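Local atomic coordinates of angiogenin-1 (Salmo salar, PDB entry 7BFK), a protein that probably cleaves RNA as a secreted endonuclease of the pancreatic ribonuclease family. Residues N4-F10 against F111-Y115; Q13-M19 against N44-N50. One frame throughout, in Å; residues are numbered along the deposited sequence.

Interaction 1 of 2, residues N4-F10 against F111-Y115; sequences NQQYNHF and FPVHY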
loop_
_atom_site.group_PDB
_atom_site.type_symbol
_atom_site.label_atom_id
_atom_site.label_comp_id
_atom_site.label_asym_id
_atom_site.label_seq_id
_atom_site.Cartn_x
_atom_site.Cartn_y
_atom_site.Cartn_z
ATOM N N ASN A 4 1.293 2.808 16.935
ATOM C CA ASN A 4 0.226 3.508 16.190
ATOM C C ASN A 4 -0.448 2.426 15.373
ATOM O O ASN A 4 0.149 1.977 14.394
ATOM C CB ASN A 4 0.699 4.663 15.321
ATOM C CG ASN A 4 -0.480 5.363 14.670
ATOM O OD1 ASN A 4 -1.349 4.715 14.090
ATOM N ND2 ASN A 4 -0.534 6.681 14.786
ATOM N N GLN A 5 -1.648 2.020 15.767
ATOM C CA GLN A 5 -2.352 0.890 15.130
ATOM C C GLN A 5 -2.558 1.173 13.627
ATOM O O GLN A 5 -2.625 0.200 12.870
ATOM C CB GLN A 5 -3.663 0.615 15.855
ATOM C CG GLN A 5 -4.250 -0.738 15.488
ATOM C CD GLN A 5 -3.282 -1.864 15.770
ATOM O OE1 GLN A 5 -3.135 -2.795 14.974
ATOM N NE2 GLN A 5 -2.593 -1.775 16.899
ATOM N N GLN A 6 -2.687 2.439 13.223
ATOM C CA GLN A 6 -2.879 2.810 11.791
ATOM C C GLN A 6 -1.577 2.552 11.035
ATOM O O GLN A 6 -1.631 2.212 9.834
ATOM C CB GLN A 6 -3.397 4.237 11.647
ATOM C CG GLN A 6 -4.909 4.291 11.761
ATOM C CD GLN A 6 -5.479 5.681 11.867
ATOM O OE1 GLN A 6 -4.768 6.665 12.112
ATOM N NE2 GLN A 6 -6.791 5.763 11.715
ATOM N N TYR A 7 -0.449 2.644 11.723
ATOM C CA TYR A 7 0.876 2.308 11.132
ATOM C C TYR A 7 0.916 0.797 10.906
ATOM O O TYR A 7 1.278 0.375 9.807
ATOM C CB TYR A 7 2.029 2.801 11.999
ATOM C CG TYR A 7 3.385 2.444 11.456
ATOM C CD1 TYR A 7 3.657 2.554 10.102
ATOM C CD2 TYR A 7 4.398 1.995 12.289
ATOM C CE1 TYR A 7 4.894 2.224 9.584
ATOM C CE2 TYR A 7 5.651 1.686 11.793
ATOM C CZ TYR A 7 5.901 1.799 10.432
ATOM O OH TYR A 7 7.124 1.478 9.923
ATOM N N ASN A 8 0.541 -0.009 11.912
ATOM C CA ASN A 8 0.490 -1.488 11.759
ATOM C C ASN A 8 -0.449 -1.841 10.600
ATOM O O ASN A 8 -0.121 -2.733 9.798
ATOM C CB ASN A 8 0.056 -2.207 13.039
ATOM C CG ASN A 8 1.126 -2.150 14.107
ATOM O OD1 ASN A 8 1.332 -1.112 14.744
ATOM N ND2 ASN A 8 1.828 -3.258 14.284
ATOM N N HIS A 9 -1.597 -1.178 10.531
ATOM C CA HIS A 9 -2.588 -1.409 9.450
ATOM C C HIS A 9 -1.917 -1.074 8.095
ATOM O O HIS A 9 -2.058 -1.849 7.151
ATOM C CB HIS A 9 -3.849 -0.589 9.708
ATOM C CG HIS A 9 -5.057 -1.149 9.031
ATOM N ND1 HIS A 9 -4.966 -1.965 7.913
ATOM C CD2 HIS A 9 -6.372 -0.971 9.263
ATOM C CE1 HIS A 9 -6.176 -2.295 7.510
ATOM N NE2 HIS A 9 -7.062 -1.688 8.318
ATOM N N PHE A 10 -1.205 0.036 8.027
ATOM C CA PHE A 10 -0.495 0.494 6.796
ATOM C C PHE A 10 0.506 -0.574 6.356
ATOM O O PHE A 10 0.487 -0.973 5.189
ATOM C CB PHE A 10 0.183 1.835 7.032
ATOM C CG PHE A 10 0.976 2.314 5.843
ATOM C CD1 PHE A 10 2.253 1.841 5.603
ATOM C CD2 PHE A 10 0.419 3.214 4.944
ATOM C CE1 PHE A 10 2.962 2.255 4.482
ATOM C CE2 PHE A 10 1.138 3.637 3.829
ATOM C CZ PHE A 10 2.398 3.161 3.606
ATOM N N PHE A 111 4.484 8.531 11.655
ATOM C CA PHE A 111 3.819 7.266 11.229
ATOM C C PHE A 111 3.088 7.350 9.892
ATOM O O PHE A 111 2.121 8.089 9.729
ATOM C CB PHE A 111 2.755 6.824 12.242
ATOM C CG PHE A 111 3.277 6.459 13.606
ATOM C CD1 PHE A 111 3.915 5.246 13.821
ATOM C CD2 PHE A 111 3.097 7.314 14.689
ATOM C CE1 PHE A 111 4.388 4.905 15.080
ATOM C CE2 PHE A 111 3.564 6.967 15.948
ATOM C CZ PHE A 111 4.214 5.766 16.141
ATOM N N PRO A 112 3.517 6.547 8.896
ATOM C CA PRO A 112 2.729 6.337 7.694
ATOM C C PRO A 112 1.361 5.792 8.124
ATOM O O PRO A 112 1.330 4.961 9.029
ATOM C CB PRO A 112 3.512 5.275 6.910
ATOM C CG PRO A 112 4.935 5.445 7.392
ATOM C CD PRO A 112 4.817 5.858 8.849
ATOM N N VAL A 113 0.285 6.259 7.495
ATOM C CA VAL A 113 -1.111 5.828 7.804
ATOM C C VAL A 113 -1.936 5.763 6.529
ATOM O O VAL A 113 -1.613 6.463 5.568
ATOM C CB VAL A 113 -1.771 6.782 8.830
ATOM C CG1 VAL A 113 -1.139 6.643 10.190
ATOM C CG2 VAL A 113 -1.717 8.231 8.371
ATOM N N HIS A 114 -3.004 4.960 6.559
ATOM C CA HIS A 114 -4.040 4.855 5.498
ATOM C C HIS A 114 -5.399 4.871 6.211
ATOM O O HIS A 114 -5.589 4.074 7.148
ATOM C CB HIS A 114 -3.830 3.612 4.617
ATOM C CG HIS A 114 -4.222 2.341 5.296
ATOM N ND1 HIS A 114 -5.496 1.818 5.197
ATOM C CD2 HIS A 114 -3.535 1.508 6.108
ATOM C CE1 HIS A 114 -5.570 0.707 5.905
ATOM N NE2 HIS A 114 -4.384 0.497 6.472
ATOM N N TYR A 115 -6.288 5.777 5.825
ATOM C CA TYR A 115 -7.615 5.955 6.462
ATOM C C TYR A 115 -8.688 5.191 5.677
ATOM O O TYR A 115 -9.039 5.626 4.562
ATOM C CB TYR A 115 -7.938 7.444 6.586
ATOM C CG TYR A 115 -7.015 8.212 7.499
ATOM C CD1 TYR A 115 -6.872 7.851 8.829
ATOM C CD2 TYR A 115 -6.322 9.329 7.054
ATOM C CE1 TYR A 115 -6.045 8.556 9.688
ATOM C CE2 TYR A 115 -5.492 10.049 7.903
ATOM C CZ TYR A 115 -5.357 9.663 9.227
ATOM O OH TYR A 115 -4.546 10.353 10.081
#
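Helix 5-10 crosses strand 111-113 at 63°, its axis 6.7 Å away, and side-chain rotamers settle how the gap is filled. Asn-4, the N-cap, has a t chi1 that swings OD1 back to accept from Tyr-7 N (3.3 Å) and, weakly, from Gln-6 N (2.8 Å). A short side chain with a carbonyl acceptor lets OD1 fold back to these N-H groups, while Asn-4 CB packs over the Phe-111 ring face, 3.4 Å from the centroid. Tyr-7 and Phe-10 also adopt t, carrying their rings to Pro-112: Tyr-7 CE1 reaches Pro-112 CD at 3.7 Å, while Pro-112 CB makes a CH-pi contact 3.8 Å from the Phe-10 centroid. Proline offers a rigid apolar edge here, and its O, lacking a hydrogen-bond partner, meets Tyr-7 CA at 3.4 Å in a CA-H...O contact. His-114, chi1 p, loses most surface; its ring edge points at the face of His-9, centroids 4.2 Å apart and planes at 87°, a T-shaped pair. An N-terminal helix against a short strand near the C terminus, with an active-site histidine close by, is the pattern of the RNase A fold; His-114 probably corresponds to that histidine.

Interaction 2 of 2, residues Q13-M19 against N44-N50; sequences QHVDGEM and NTFILAN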
loop_
_atom_site.group_PDB
_atom_site.type_symbol
_atom_site.label_atom_id
_atom_site.label_comp_id
_atom_site.label_asym_id
_atom_site.label_seq_id
_atom_site.Cartn_x
_atom_site.Cartn_y
_atom_site.Cartn_z
ATOM N N GLN A 13 -1.295 -3.671 4.964
ATOM C CA GLN A 13 -1.916 -3.369 3.648
ATOM C C GLN A 13 -0.877 -3.061 2.545
ATOM O O GLN A 13 -1.157 -3.420 1.395
ATOM C CB GLN A 13 -2.817 -2.158 3.811
ATOM C CG GLN A 13 -3.594 -1.805 2.565
ATOM C CD GLN A 13 -4.818 -1.015 2.940
ATOM O OE1 GLN A 13 -4.946 0.161 2.623
ATOM N NE2 GLN A 13 -5.700 -1.656 3.686
ATOM N N HIS A 14 0.271 -2.440 2.857
ATOM C CA HIS A 14 1.156 -1.874 1.803
ATOM C C HIS A 14 2.641 -2.213 1.911
ATOM O O HIS A 14 3.363 -1.721 1.039
ATOM C CB HIS A 14 1.036 -0.343 1.796
ATOM C CG HIS A 14 -0.318 0.146 1.424
ATOM N ND1 HIS A 14 -0.836 -0.032 0.163
ATOM C CD2 HIS A 14 -1.244 0.837 2.113
ATOM C CE1 HIS A 14 -2.046 0.469 0.119
ATOM N NE2 HIS A 14 -2.314 1.015 1.291
ATOM N N VAL A 15 3.131 -2.953 2.907
ATOM C CA VAL A 15 4.604 -3.186 2.985
ATOM C C VAL A 15 4.891 -4.703 3.010
ATOM O O VAL A 15 4.521 -5.355 4.006
ATOM C CB VAL A 15 5.224 -2.428 4.174
ATOM C CG1 VAL A 15 6.717 -2.643 4.284
ATOM C CG2 VAL A 15 4.908 -0.932 4.120
ATOM N N ASP A 16 5.532 -5.232 1.955
ATOM C CA ASP A 16 5.903 -6.675 1.837
ATOM C C ASP A 16 7.151 -6.837 0.956
ATOM O O ASP A 16 7.035 -6.851 -0.298
ATOM C CB ASP A 16 4.732 -7.524 1.336
ATOM C CG ASP A 16 5.069 -9.004 1.206
ATOM O OD1 ASP A 16 6.153 -9.409 1.673
ATOM O OD2 ASP A 16 4.258 -9.723 0.628
ATOM N N GLY A 17 8.305 -6.980 1.605
ATOM C CA GLY A 17 9.615 -7.160 0.961
ATOM C C GLY A 17 9.663 -8.383 0.053
ATOM O O GLY A 17 10.482 -8.381 -0.841
ATOM N N GLU A 18 8.777 -9.362 0.241
ATOM C CA GLU A 18 8.768 -10.633 -0.547
ATOM C C GLU A 18 7.580 -10.674 -1.518
ATOM O O GLU A 18 7.339 -11.736 -2.106
ATOM C CB GLU A 18 8.739 -11.834 0.409
ATOM C CG GLU A 18 9.948 -11.893 1.339
ATOM C CD GLU A 18 9.905 -12.990 2.405
ATOM O OE1 GLU A 18 8.942 -13.787 2.407
ATOM O OE2 GLU A 18 10.836 -13.042 3.238
ATOM N N MET A 19 6.884 -9.558 -1.742
ATOM C CA MET A 19 5.725 -9.544 -2.669
ATOM C C MET A 19 6.208 -9.694 -4.122
ATOM O O MET A 19 7.297 -9.182 -4.446
ATOM C CB MET A 19 4.932 -8.236 -2.526
ATOM C CG MET A 19 3.732 -8.176 -3.402
ATOM S SD MET A 19 2.541 -9.471 -3.036
ATOM C CE MET A 19 1.327 -9.136 -4.311
ATOM N N ASN A 44 -4.420 -2.347 -5.319
ATOM C CA ASN A 44 -3.603 -2.218 -4.098
ATOM C C ASN A 44 -2.144 -2.262 -4.507
ATOM O O ASN A 44 -1.793 -3.109 -5.312
ATOM C CB ASN A 44 -3.914 -3.257 -3.037
ATOM C CG ASN A 44 -3.387 -2.816 -1.691
ATOM O OD1 ASN A 44 -4.010 -1.986 -1.048
ATOM N ND2 ASN A 44 -2.277 -3.405 -1.259
ATOM N N THR A 45 -1.357 -1.342 -3.969
ATOM C CA THR A 45 0.092 -1.216 -4.217
ATOM C C THR A 45 0.864 -1.673 -2.963
ATOM O O THR A 45 0.591 -1.150 -1.846
ATOM C CB THR A 45 0.435 0.212 -4.645
ATOM O OG1 THR A 45 -0.464 0.614 -5.689
ATOM C CG2 THR A 45 1.870 0.358 -5.080
ATOM N N PHE A 46 1.810 -2.572 -3.171
ATOM C CA PHE A 46 2.727 -3.135 -2.150
ATOM C C PHE A 46 4.133 -2.576 -2.366
ATOM O O PHE A 46 4.604 -2.555 -3.504
ATOM C CB PHE A 46 2.730 -4.663 -2.231
ATOM C CG PHE A 46 1.383 -5.300 -2.008
ATOM C CD1 PHE A 46 0.518 -5.506 -3.072
ATOM C CD2 PHE A 46 0.976 -5.690 -0.737
ATOM C CE1 PHE A 46 -0.723 -6.091 -2.871
ATOM C CE2 PHE A 46 -0.272 -6.261 -0.535
ATOM C CZ PHE A 46 -1.120 -6.455 -1.605
ATOM N N ILE A 47 4.761 -2.105 -1.287
ATOM C CA ILE A 47 6.156 -1.587 -1.286
ATOM C C ILE A 47 7.093 -2.723 -0.860
ATOM O O ILE A 47 6.864 -3.325 0.197
ATOM C CB ILE A 47 6.301 -0.373 -0.362
ATOM C CG1 ILE A 47 5.262 0.710 -0.665
ATOM C CG2 ILE A 47 7.712 0.179 -0.443
ATOM C CD1 ILE A 47 5.140 1.721 0.429
ATOM N N LEU A 48 8.131 -2.982 -1.639
ATOM C CA LEU A 48 9.127 -4.036 -1.315
ATOM C C LEU A 48 10.253 -3.398 -0.504
ATOM O O LEU A 48 11.275 -3.079 -1.088
ATOM C CB LEU A 48 9.630 -4.682 -2.611
ATOM C CG LEU A 48 8.695 -5.725 -3.230
ATOM C CD1 LEU A 48 7.360 -5.128 -3.627
ATOM C CD2 LEU A 48 9.336 -6.415 -4.436
ATOM N N ALA A 49 10.048 -3.239 0.802
ATOM C CA ALA A 49 10.979 -2.557 1.712
ATOM C C ALA A 49 10.684 -2.957 3.157
ATOM O O ALA A 49 9.659 -3.620 3.403
ATOM C CB ALA A 49 10.848 -1.062 1.521
ATOM N N ASN A 50 11.568 -2.585 4.073
ATOM C CA ASN A 50 11.359 -2.851 5.513
ATOM C C ASN A 50 10.599 -1.651 6.071
ATOM O O ASN A 50 10.658 -0.554 5.523
ATOM C CB ASN A 50 12.662 -3.228 6.223
ATOM C CG ASN A 50 13.491 -2.070 6.739
ATOM O OD1 ASN A 50 13.151 -0.906 6.557
ATOM N ND2 ASN A 50 14.591 -2.391 7.407
HETATM O O HOH W 1 8.854 -5.975 4.502
#
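His-14, Phe-46 and Met-19 lose the most surface between 13-19 and 44-50. The His-14 imidazole is held by its edge: ND1 donates to Thr-45 O at 2.7 Å, nearly straight at 174°. Its backbone follows suit, His-14 O accepting from Ile-47 N (2.7 Å); with Asp-16 N to Ile-47 O (2.9 Å) this makes a single beta bridge between Val-15 and Ile-47. One residue earlier, Asn-44 ND2 donates to Gln-13 O at 2.9 Å, while Asn-44 OD1 accepts from Lys-41. Phe-46 supplies a broad apolar face, and the flexible thioether of Met-19 lies over it, SD 4.5 Å from the ring centroid in a Met-aromatic contact; Met-19 CG also meets Phe-46 CB at 3.8 Å. The turn from Asp-16 to Met-19, with Asp-16 OD1 taking Glu-18 N in an Asx turn, brings the methionine there. Because ND1 must carry a proton to donate to Thr-45 O, the ring is fixed in orientation, consistent with NE2 being the base nitrogen, as in related ribonucleases.

Both interactions draw on helix 5-14 and reach the same antiparallel sheet: interaction 1 sets the helix against strand 111-113, interaction 2 sets its end and the following loop along strand 43-47, their centres about 14 Å apart. They meet at two points. Phe-10 CE1 packs on Val-15 CG2 at 3.8 Å, and Gln-13 OE1 lies 3.1 Å from His-114 ND1. Each contact positions one histidine, His-14 NE2 being 5.1 Å from His-114 ND1, and the Gln-13 amide sits between the two rings, its OE1 also 3.1 Å from His-14 NE2. Lys-41, bonded to Asn-44, lies beside Gln-13. Two histidines and a lysine so grouped match the catalytic trio of pancreatic ribonucleases, so the contacts probably bring two active-site residues together.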